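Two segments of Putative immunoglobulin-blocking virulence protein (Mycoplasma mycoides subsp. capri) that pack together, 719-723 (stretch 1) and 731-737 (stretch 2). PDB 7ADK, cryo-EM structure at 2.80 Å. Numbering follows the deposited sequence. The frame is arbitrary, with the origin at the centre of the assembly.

Stretch 1 (719-723) KQIQI
Stretch 2 (731-737) KKQLEGW

Two backbone hydrogen bonds, both centred on Leu734, hold the stretches together. Leu734 N donates to Gln720 O (3.1 Å, N-H...O angle 153°), and Gln722 N donates to Leu734 O (3.3 Å, 153°). Leu734 thus uses its amide and its carbonyl to grip the two residues flanking Ile721, forming a single beta bridge in which Ile721 CA and Leu734 CA lie 4.9 Å apart. The chains run parallel: Gln720 CA sits 4.5 Å from Gln733 CA, and Gln722 CA 5.7 Å from Glu735 CA, so the backbones diverge beyond the bridge. A CA-H...O contact, Ile721 CA to Leu734 O at 3.5 Å, supplements the amide bonds.

Residues 720-722 are extended, with phi/psi of -115/154, -130/133 and -117/116. Gln733 (-95/157) and Leu734 (-83/155) are extended opposite them, before the chain turns at Glu735 (-76/22) and Gly736 (70/48).

Gln733 points toward stretch 1 with chi1 p and chi2 m. Its OE1 accepts a hydrogen bond from Lys732 N (2.9 Å), folding the side chain back on its own backbone, while its NE2 lies 3.2 Å from OE1 of Gln722, whose chi1 and chi2 are both t. Gln720 (chi1 m, chi2 t) completes this glutamine cluster through its aliphatic base, with Gln720 CB 3.7 Å from Gln733 CB.

Apolar packing centres on buried Ile721 (chi1 -90°, chi2 t). Its CG1 meets Leu734 CB at 4.0 Å, with Leu734 in the t, p rotamer, and its CG2 approaches Gly736 CA at 3.3 Å. Glycine suits this site twice over: its positive phi is readily tolerated, and an ideal CB would lie only 3.2 Å from Ile721 CG2 and 3.5 Å from Ile723 CA. Altogether 405 Å² is buried between the stretches.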

# COMPACT_ATOMS: atom_id res chain seq x y z
N LYS A 719 30.47 3.85 1.34
CA LYS A 719 31.37 4.09 0.20
C LYS A 719 31.65 5.58 -0.06
O LYS A 719 30.75 6.40 -0.19
CB LYS A 719 30.85 3.39 -1.06
CG LYS A 719 30.94 1.87 -0.91
CD LYS A 719 30.52 1.10 -2.16
CE LYS A 719 29.06 1.37 -2.53
NZ LYS A 719 28.56 0.42 -3.55
N GLN A 720 32.92 5.90 -0.23
CA GLN A 720 33.42 7.24 -0.57
C GLN A 720 34.08 7.22 -1.95
O GLN A 720 34.55 6.19 -2.41
CB GLN A 720 34.41 7.70 0.51
CG GLN A 720 33.79 7.90 1.89
CD GLN A 720 34.85 8.09 2.98
OE1 GLN A 720 35.87 8.73 2.78
NE2 GLN A 720 34.66 7.57 4.17
N ILE A 721 34.11 8.35 -2.64
CA ILE A 721 34.87 8.54 -3.88
C ILE A 721 35.71 9.81 -3.74
O ILE A 721 35.16 10.85 -3.39
CB ILE A 721 33.93 8.57 -5.11
CG1 ILE A 721 33.72 7.15 -5.68
CG2 ILE A 721 34.45 9.51 -6.21
CD1 ILE A 721 32.55 7.01 -6.65
N GLN A 722 36.98 9.75 -4.10
CA GLN A 722 37.81 10.95 -4.29
C GLN A 722 38.26 11.02 -5.75
O GLN A 722 38.96 10.14 -6.22
CB GLN A 722 38.96 10.91 -3.29
CG GLN A 722 39.86 12.15 -3.35
CD GLN A 722 40.68 12.40 -2.09
OE1 GLN A 722 40.43 11.88 -1.02
NE2 GLN A 722 41.66 13.28 -2.14
N ILE A 723 37.82 12.06 -6.48
CA ILE A 723 38.21 12.25 -7.89
C ILE A 723 39.72 12.55 -7.98
O ILE A 723 40.29 13.00 -6.99
CB ILE A 723 37.31 13.29 -8.60
CG1 ILE A 723 37.65 14.75 -8.26
CG2 ILE A 723 35.83 12.98 -8.34
CD1 ILE A 723 36.86 15.78 -9.07
N LYS A 731 40.87 7.28 3.74
CA LYS A 731 41.58 5.99 3.56
C LYS A 731 40.68 4.81 3.15
O LYS A 731 41.04 3.67 3.36
CB LYS A 731 42.44 5.71 4.82
CG LYS A 731 43.52 6.77 5.06
CD LYS A 731 44.27 6.61 6.38
CE LYS A 731 43.42 7.01 7.59
NZ LYS A 731 44.18 6.96 8.85
N LYS A 732 39.48 5.07 2.60
CA LYS A 732 38.39 4.09 2.38
C LYS A 732 37.77 4.10 0.96
O LYS A 732 36.90 3.28 0.66
CB LYS A 732 37.27 4.34 3.43
CG LYS A 732 37.10 3.25 4.49
CD LYS A 732 38.20 3.16 5.56
CE LYS A 732 38.35 4.44 6.39
NZ LYS A 732 39.22 4.26 7.57
N GLN A 733 38.17 5.03 0.09
CA GLN A 733 37.47 5.40 -1.14
C GLN A 733 37.95 4.70 -2.43
O GLN A 733 39.10 4.29 -2.55
CB GLN A 733 37.52 6.93 -1.32
CG GLN A 733 38.91 7.55 -1.53
CD GLN A 733 39.63 7.89 -0.25
OE1 GLN A 733 39.33 7.41 0.84
NE2 GLN A 733 40.63 8.73 -0.31
N LEU A 734 37.05 4.66 -3.41
CA LEU A 734 37.29 4.35 -4.82
C LEU A 734 37.79 5.60 -5.59
O LEU A 734 37.48 6.73 -5.25
CB LEU A 734 35.96 3.79 -5.38
CG LEU A 734 35.90 3.49 -6.89
CD1 LEU A 734 36.82 2.34 -7.28
CD2 LEU A 734 34.47 3.14 -7.32
N GLU A 735 38.52 5.39 -6.69
CA GLU A 735 39.12 6.43 -7.55
C GLU A 735 38.15 7.18 -8.49
O GLU A 735 38.55 7.79 -9.48
CB GLU A 735 40.34 5.84 -8.28
CG GLU A 735 40.00 4.74 -9.30
CD GLU A 735 41.27 4.05 -9.81
OE1 GLU A 735 42.20 4.73 -10.29
OE2 GLU A 735 41.37 2.81 -9.73
N GLY A 736 36.85 7.18 -8.17
CA GLY A 736 35.85 8.03 -8.83
C GLY A 736 35.52 7.70 -10.28
O GLY A 736 35.49 8.59 -11.11
N TRP A 737 35.26 6.43 -10.57
CA TRP A 737 35.13 5.91 -11.94
C TRP A 737 33.96 6.52 -12.74
O TRP A 737 34.17 7.01 -13.85
CB TRP A 737 35.02 4.37 -11.86
CG TRP A 737 35.10 3.60 -13.15
CD1 TRP A 737 35.64 4.03 -14.31
CD2 TRP A 737 34.72 2.20 -13.38
NE1 TRP A 737 35.60 3.02 -15.24
CE2 TRP A 737 35.05 1.86 -14.73
CE3 TRP A 737 34.12 1.19 -12.60
CZ2 TRP A 737 34.81 0.60 -15.27
CZ3 TRP A 737 33.86 -0.09 -13.14
CH2 TRP A 737 34.19 -0.38 -14.47